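Local coordinates for endonuclease 8-like L720 (PDB 4MB7), which is a viral member of the endonuclease VIII-like family, in which a beta-sheet domain is joined to a helical H2TH domain and a zinc site, at residues Ile6-Tyr10 and Trp45-Ile51; His19-Ser25 and Met89-Asn95. One frame throughout, in Å; residues are numbered along the deposited sequence.

Interaction 1: residues Ile6-Tyr10 and Trp45-Ile51; sequences IRITY and WFAGKYI. With SO4 (sulfate ion), chain E; SO4 (sulfate ion), chain D.
F46 is the large bump of this contact, and the hollow that takes it is a single turn of helix 5-13 bordered by I6, R7 and Y10. The first torsion of F46 (chi1 75°) sets CG between the backbone N and the carbonyl carbon, and one ring face comes to lie under the helix backbone. R7 CA makes a CH-pi contact with that face, 3.9 Å from the F46 ring centroid and 20° off its normal, while R7 CB lies 3.4 Å from F46 CZ. R7 thus packs by the root of its side chain, and its extended chain leads the guanidinium away to a salt bridge with E11. Y10 closes another side of the hollow: its CD2 is 3.5 Å from F46 CE1, and the two rings are inclined at 48°, with F46 CD1 over the tyrosine face. A smaller knob is the CG2 methyl of I6, wedged between F46 CD2 (3.6 Å) and I51 CG1 (also 3.6 Å). Beta-branching suits I6 here, since its CG1 branch can still lie over the backbone of G48 and K49. T9 CG2 extends the apolar seam, 3.7 Å from I51 CD1. The strands meet in a tight hairpin with a type II' turn from A47 to Y50, in which G48 readily takes the positive phi. Next to it K49, its chain extended beyond CG, carries NZ away to two sulfate ions, probably from the crystallisation liquor, 2.8 Å from O3 of one (chain E) and 3.0 Å from O1 of the other (chain D). Hydrocarbon faces the helix and charge faces the anions: apolar fit joins hairpin and helix, while the lysine at the turn can hold anions, as it does these sulfates.

Interaction 2: residues His19-Ser25 and Met89-Asn95; sequences HRIVSIS and MIIQLDN
H19 lays its imidazole against the side-chain amide of N95: ND2 of N95 sits 3.2 Å above the H19 ring plane, displaced toward the rim, with the two flat groups stacked at 29°. The edge of the same ring is used differently, for H19 ND1 donates to D94 OD1 at 2.8 Å, using the syn lone pair of that oxygen. The chi1 of D94 (52°) tucks the carboxylate back toward its own main chain, and OD2 also reaches the backbone N of R20, 2.9 Å away; that N-H arrives from above the carboxylate plane. An aspartate suits this place because its two oxygens grip both a side chain and a main chain, and its charge would probably favour a protonated H19. The guanidinium of R20 finds its salt bridge in D38. Beyond this end the chains pair as antiparallel strands, and 21-25 is the outermost strand of a four-stranded sheet. A classic beta bulge interrupts the pairing: V22 N and S23 N both point to Q92 O, the first at 2.9 Å, the second by a weak bond of 3.3 Å. Q92 N returns a bond to S23 O, and past the bulge S25 and I90 exchange two backbone bonds. One sheet face is apolar, where I21 CG1 meets I91 CG2 at 3.8 Å and I24 CD1 meets I91 CG1 at 3.7 Å; Y29 of helix 27-32 packs on I24 and M89 on this face. The other face is more polar, with S23 OG 3.3 Å from Q92 CB and S25 beside I90.

In the fold
Interactions 1 and 2 belong to the two four-stranded antiparallel sheets of the chain, the first touching strands 40-47 and 50-56, the second pairing 21-25 with 89-93. Their centres are 20 Å apart and their nearest atoms about 9 Å, with no direct touch. Along the chain they interleave: helix 5-13 is followed by strand 21-25, and the hairpin of interaction 1 comes before strand 89-93. Strand 40-47 bridges them, since its I40 and I41 contact R20 and L93. The centre of interaction 1, which meets the sulfates, lies about 6 Å from that of the chain, whereas interaction 2, its centre about 25 Å out, pairs an outermost strand at the periphery.

Interaction 1: residues Ile6-Tyr10 and Trp45-Ile51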
loop_
_atom_site.group_PDB
_atom_site.type_symbol
_atom_site.label_atom_id
_atom_site.label_comp_id
_atom_site.label_asym_id
_atom_site.label_seq_id
_atom_site.Cartn_x
_atom_site.Cartn_y
_atom_site.Cartn_z
ATOM N N ILE A 6 1.730 2.841 -4.323
ATOM C CA ILE A 6 1.246 1.565 -4.841
ATOM C C ILE A 6 0.464 1.778 -6.138
ATOM O O ILE A 6 0.677 1.070 -7.124
ATOM C CB ILE A 6 0.376 0.811 -3.811
ATOM C CG1 ILE A 6 1.215 0.392 -2.603
ATOM C CG2 ILE A 6 -0.255 -0.416 -4.440
ATOM C CD1 ILE A 6 1.115 1.334 -1.435
ATOM N N ARG A 7 -0.434 2.761 -6.132
ATOM C CA ARG A 7 -1.183 3.123 -7.331
ATOM C C ARG A 7 -0.250 3.548 -8.458
ATOM O O ARG A 7 -0.425 3.146 -9.612
ATOM C CB ARG A 7 -2.173 4.254 -7.036
ATOM C CG ARG A 7 -2.782 4.862 -8.292
ATOM C CD ARG A 7 -3.836 5.903 -7.963
ATOM N NE ARG A 7 -4.179 6.711 -9.129
ATOM C CZ ARG A 7 -5.363 7.285 -9.321
ATOM N NH1 ARG A 7 -6.330 7.131 -8.427
ATOM N NH2 ARG A 7 -5.581 8.006 -10.412
ATOM N N ILE A 8 0.743 4.360 -8.113
ATOM C CA ILE A 8 1.729 4.839 -9.080
ATOM C C ILE A 8 2.478 3.680 -9.735
ATOM O O ILE A 8 2.672 3.663 -10.953
ATOM C CB ILE A 8 2.727 5.814 -8.415
ATOM C CG1 ILE A 8 2.019 7.121 -8.046
ATOM C CG2 ILE A 8 3.910 6.089 -9.331
ATOM C CD1 ILE A 8 2.844 8.046 -7.172
ATOM N N THR A 9 2.890 2.713 -8.922
ATOM C CA THR A 9 3.575 1.527 -9.426
ATOM C C THR A 9 2.651 0.743 -10.349
ATOM O O THR A 9 3.057 0.306 -11.426
ATOM C CB THR A 9 4.041 0.618 -8.274
ATOM O OG1 THR A 9 4.933 1.346 -7.423
ATOM C CG2 THR A 9 4.759 -0.619 -8.813
ATOM N N TYR A 10 1.404 0.583 -9.918
ATOM C CA TYR A 10 0.379 -0.084 -10.712
ATOM C C TYR A 10 0.178 0.579 -12.075
ATOM O O TYR A 10 0.122 -0.100 -13.102
ATOM C CB TYR A 10 -0.941 -0.121 -9.934
ATOM C CG TYR A 10 -2.172 -0.308 -10.791
ATOM C CD1 TYR A 10 -2.484 -1.547 -11.333
ATOM C CD2 TYR A 10 -3.035 0.754 -11.040
ATOM C CE1 TYR A 10 -3.614 -1.722 -12.114
ATOM C CE2 TYR A 10 -4.165 0.589 -11.817
ATOM C CZ TYR A 10 -4.450 -0.651 -12.351
ATOM O OH TYR A 10 -5.576 -0.820 -13.124
ATOM N N TRP A 45 -4.075 -5.560 -10.482
ATOM C CA TRP A 45 -4.847 -4.670 -9.623
ATOM C C TRP A 45 -4.127 -4.479 -8.295
ATOM O O TRP A 45 -3.162 -5.182 -8.000
ATOM C CB TRP A 45 -6.294 -5.157 -9.426
ATOM C CG TRP A 45 -6.471 -6.362 -8.535
ATOM C CD1 TRP A 45 -6.909 -6.366 -7.241
ATOM C CD2 TRP A 45 -6.249 -7.734 -8.885
ATOM N NE1 TRP A 45 -6.959 -7.655 -6.760
ATOM C CE2 TRP A 45 -6.559 -8.512 -7.750
ATOM C CE3 TRP A 45 -5.807 -8.380 -10.046
ATOM C CZ2 TRP A 45 -6.441 -9.903 -7.743
ATOM C CZ3 TRP A 45 -5.691 -9.758 -10.035
ATOM C CH2 TRP A 45 -6.008 -10.504 -8.892
ATOM N N PHE A 46 -4.578 -3.508 -7.510
ATOM C CA PHE A 46 -3.957 -3.244 -6.221
ATOM C C PHE A 46 -4.998 -2.888 -5.170
ATOM O O PHE A 46 -6.068 -2.373 -5.487
ATOM C CB PHE A 46 -2.907 -2.130 -6.335
ATOM C CG PHE A 46 -3.493 -0.748 -6.461
ATOM C CD1 PHE A 46 -3.859 -0.245 -7.700
ATOM C CD2 PHE A 46 -3.668 0.050 -5.339
ATOM C CE1 PHE A 46 -4.400 1.026 -7.817
ATOM C CE2 PHE A 46 -4.208 1.319 -5.450
ATOM C CZ PHE A 46 -4.575 1.806 -6.689
ATOM N N ALA A 47 -4.672 -3.176 -3.916
ATOM C CA ALA A 47 -5.537 -2.842 -2.797
ATOM C C ALA A 47 -4.662 -2.612 -1.578
ATOM O O ALA A 47 -4.019 -3.536 -1.085
ATOM C CB ALA A 47 -6.528 -3.962 -2.540
ATOM N N GLY A 48 -4.627 -1.373 -1.102
ATOM C CA GLY A 48 -3.750 -1.025 -0.001
ATOM C C GLY A 48 -2.294 -1.190 -0.383
ATOM O O GLY A 48 -1.843 -0.646 -1.390
ATOM N N LYS A 49 -1.557 -1.955 0.414
ATOM C CA LYS A 49 -0.129 -2.141 0.177
ATOM C C LYS A 49 0.181 -3.393 -0.647
ATOM O O LYS A 49 1.337 -3.805 -0.751
ATOM C CB LYS A 49 0.629 -2.165 1.508
ATOM C CG LYS A 49 0.473 -0.879 2.317
ATOM C CD LYS A 49 1.210 -0.953 3.641
ATOM C CE LYS A 49 0.981 0.307 4.463
ATOM N NZ LYS A 49 1.523 0.178 5.843
ATOM N N TYR A 50 -0.852 -3.988 -1.234
ATOM C CA TYR A 50 -0.683 -5.180 -2.063
ATOM C C TYR A 50 -0.914 -4.874 -3.542
ATOM O O TYR A 50 -1.894 -4.221 -3.901
ATOM C CB TYR A 50 -1.667 -6.274 -1.642
ATOM C CG TYR A 50 -1.412 -6.919 -0.294
ATOM C CD1 TYR A 50 -0.147 -7.364 0.064
ATOM C CD2 TYR A 50 -2.451 -7.097 0.613
ATOM C CE1 TYR A 50 0.077 -7.966 1.296
ATOM C CE2 TYR A 50 -2.238 -7.692 1.841
ATOM C CZ TYR A 50 -0.976 -8.125 2.180
ATOM O OH TYR A 50 -0.772 -8.718 3.407
ATOM N N ILE A 51 -0.017 -5.358 -4.394
ATOM C CA ILE A 51 -0.228 -5.336 -5.839
ATOM C C ILE A 51 -0.409 -6.766 -6.338
ATOM O O ILE A 51 0.389 -7.642 -6.013
ATOM C CB ILE A 51 0.958 -4.693 -6.585
ATOM C CG1 ILE A 51 1.100 -3.223 -6.196
ATOM C CG2 ILE A 51 0.771 -4.822 -8.094
ATOM C CD1 ILE A 51 2.237 -2.513 -6.905
HETATM S S SO4 E . 1.689 -3.860 6.348
HETATM O O1 SO4 E . 1.156 -4.275 5.054
HETATM O O2 SO4 E . 3.147 -3.837 6.288
HETATM O O3 SO4 E . 1.193 -2.525 6.671
HETATM O O4 SO4 E . 1.259 -4.801 7.379
HETATM S S SO4 D . 4.774 1.933 6.503
HETATM O O1 SO4 D . 4.067 1.585 5.275
HETATM O O2 SO4 D . 5.869 0.989 6.718
HETATM O O3 SO4 D . 5.315 3.284 6.386
HETATM O O4 SO4 D . 3.853 1.867 7.633
#

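Interaction 2: residues His19-Ser25 and Met89-Asn95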
loop_
_atom_site.group_PDB
_atom_site.type_symbol
_atom_site.label_atom_id
_atom_site.label_comp_id
_atom_site.label_asym_id
_atom_site.label_seq_id
_atom_site.Cartn_x
_atom_site.Cartn_y
_atom_site.Cartn_z
ATOM N N HIS A 19 0.511 -9.765 -22.309
ATOM C CA HIS A 19 1.795 -10.226 -22.835
ATOM C C HIS A 19 2.248 -11.537 -22.196
ATOM O O HIS A 19 1.890 -11.845 -21.059
ATOM C CB HIS A 19 2.868 -9.143 -22.690
ATOM C CG HIS A 19 2.673 -7.982 -23.614
ATOM N ND1 HIS A 19 3.053 -8.015 -24.939
ATOM C CD2 HIS A 19 2.123 -6.762 -23.411
ATOM C CE1 HIS A 19 2.753 -6.862 -25.509
ATOM N NE2 HIS A 19 2.188 -6.084 -24.603
ATOM N N ARG A 20 3.035 -12.301 -22.945
ATOM C CA ARG A 20 3.451 -13.636 -22.531
ATOM C C ARG A 20 4.803 -13.620 -21.833
ATOM O O ARG A 20 5.715 -12.903 -22.242
ATOM C CB ARG A 20 3.508 -14.561 -23.752
ATOM C CG ARG A 20 3.927 -15.989 -23.443
ATOM C CD ARG A 20 3.849 -16.862 -24.688
ATOM N NE ARG A 20 4.536 -16.251 -25.823
ATOM C CZ ARG A 20 5.836 -16.377 -26.067
ATOM N NH1 ARG A 20 6.600 -17.095 -25.256
ATOM N NH2 ARG A 20 6.372 -15.783 -27.124
ATOM N N ILE A 21 4.930 -14.419 -20.778
ATOM C CA ILE A 21 6.206 -14.572 -20.093
ATOM C C ILE A 21 7.138 -15.478 -20.889
ATOM O O ILE A 21 6.854 -16.660 -21.085
ATOM C CB ILE A 21 6.024 -15.145 -18.677
ATOM C CG1 ILE A 21 5.250 -14.156 -17.803
ATOM C CG2 ILE A 21 7.378 -15.466 -18.058
ATOM C CD1 ILE A 21 4.877 -14.702 -16.438
ATOM N N VAL A 22 8.251 -14.917 -21.345
ATOM C CA VAL A 22 9.230 -15.674 -22.117
ATOM C C VAL A 22 10.265 -16.308 -21.194
ATOM O O VAL A 22 10.629 -17.472 -21.356
ATOM C CB VAL A 22 9.930 -14.782 -23.162
ATOM C CG1 VAL A 22 11.111 -15.510 -23.787
ATOM C CG2 VAL A 22 8.938 -14.351 -24.230
ATOM N N SER A 23 10.729 -15.534 -20.220
ATOM C CA SER A 23 11.654 -16.042 -19.218
ATOM C C SER A 23 11.357 -15.412 -17.863
ATOM O O SER A 23 10.826 -14.305 -17.786
ATOM C CB SER A 23 13.108 -15.780 -19.631
ATOM O OG SER A 23 13.370 -14.394 -19.741
ATOM N N ILE A 24 11.697 -16.129 -16.797
ATOM C CA ILE A 24 11.430 -15.671 -15.436
ATOM C C ILE A 24 12.421 -16.321 -14.473
ATOM O O ILE A 24 12.730 -17.505 -14.603
ATOM C CB ILE A 24 9.964 -15.968 -15.027
ATOM C CG1 ILE A 24 9.692 -15.539 -13.583
ATOM C CG2 ILE A 24 9.631 -17.439 -15.226
ATOM C CD1 ILE A 24 8.219 -15.554 -13.220
ATOM N N SER A 25 12.938 -15.543 -13.525
ATOM C CA SER A 25 13.956 -16.050 -12.606
ATOM C C SER A 25 14.092 -15.216 -11.332
ATOM O O SER A 25 13.401 -14.215 -11.155
ATOM C CB SER A 25 15.312 -16.129 -13.311
ATOM O OG SER A 25 15.774 -14.835 -13.665
ATOM N N MET A 89 13.132 -10.939 -8.273
ATOM C CA MET A 89 12.463 -11.627 -9.372
ATOM C C MET A 89 12.594 -10.851 -10.676
ATOM O O MET A 89 12.525 -9.623 -10.689
ATOM C CB MET A 89 10.986 -11.880 -9.041
ATOM C CG MET A 89 10.259 -12.753 -10.057
ATOM S SD MET A 89 8.670 -13.378 -9.462
ATOM C CE MET A 89 7.723 -11.869 -9.319
ATOM N N ILE A 90 12.793 -11.584 -11.766
ATOM C CA ILE A 90 12.959 -11.001 -13.090
ATOM C C ILE A 90 11.981 -11.651 -14.052
ATOM O O ILE A 90 11.982 -12.866 -14.207
ATOM C CB ILE A 90 14.375 -11.262 -13.637
ATOM C CG1 ILE A 90 15.428 -10.795 -12.638
ATOM C CG2 ILE A 90 14.564 -10.573 -14.979
ATOM C CD1 ILE A 90 15.289 -9.353 -12.282
ATOM N N ILE A 91 11.145 -10.846 -14.696
ATOM C CA ILE A 91 10.228 -11.374 -15.698
ATOM C C ILE A 91 10.413 -10.674 -17.036
ATOM O O ILE A 91 10.152 -9.479 -17.161
ATOM C CB ILE A 91 8.756 -11.239 -15.269
ATOM C CG1 ILE A 91 8.514 -11.960 -13.941
ATOM C CG2 ILE A 91 7.841 -11.798 -16.351
ATOM C CD1 ILE A 91 7.061 -11.973 -13.503
ATOM N N GLN A 92 10.872 -11.423 -18.034
ATOM C CA GLN A 92 10.968 -10.888 -19.389
ATOM C C GLN A 92 9.760 -11.302 -20.221
ATOM O O GLN A 92 9.404 -12.480 -20.275
ATOM C CB GLN A 92 12.261 -11.331 -20.075
ATOM C CG GLN A 92 12.391 -10.788 -21.494
ATOM C CD GLN A 92 13.793 -10.906 -22.052
ATOM O OE1 GLN A 92 14.719 -11.328 -21.361
ATOM N NE2 GLN A 92 13.956 -10.525 -23.313
ATOM N N LEU A 93 9.133 -10.326 -20.868
ATOM C CA LEU A 93 7.937 -10.576 -21.663
ATOM C C LEU A 93 8.256 -10.704 -23.154
ATOM O O LEU A 93 9.397 -10.511 -23.572
ATOM C CB LEU A 93 6.915 -9.466 -21.428
ATOM C CG LEU A 93 6.543 -9.295 -19.952
ATOM C CD1 LEU A 93 5.667 -8.076 -19.753
ATOM C CD2 LEU A 93 5.849 -10.548 -19.435
ATOM N N ASP A 94 7.238 -11.027 -23.948
ATOM C CA ASP A 94 7.418 -11.262 -25.381
ATOM C C ASP A 94 7.756 -10.005 -26.185
ATOM O O ASP A 94 8.216 -10.097 -27.323
ATOM C CB ASP A 94 6.193 -11.966 -25.977
ATOM C CG ASP A 94 4.889 -11.259 -25.644
ATOM O OD1 ASP A 94 4.920 -10.053 -25.322
ATOM O OD2 ASP A 94 3.828 -11.914 -25.710
ATOM N N ASN A 95 7.525 -8.835 -25.596
ATOM C CA ASN A 95 7.858 -7.576 -26.257
ATOM C C ASN A 95 9.158 -6.958 -25.741
ATOM O O ASN A 95 9.349 -5.744 -25.826
ATOM C CB ASN A 95 6.708 -6.572 -26.134
ATOM C CG ASN A 95 6.379 -6.230 -24.693
ATOM O OD1 ASN A 95 6.973 -6.771 -23.761
ATOM N ND2 ASN A 95 5.431 -5.320 -24.504
HETATM O O HOH W 1 3.666 -14.395 -27.180
HETATM O O HOH W 2 13.821 -13.227 -16.942
#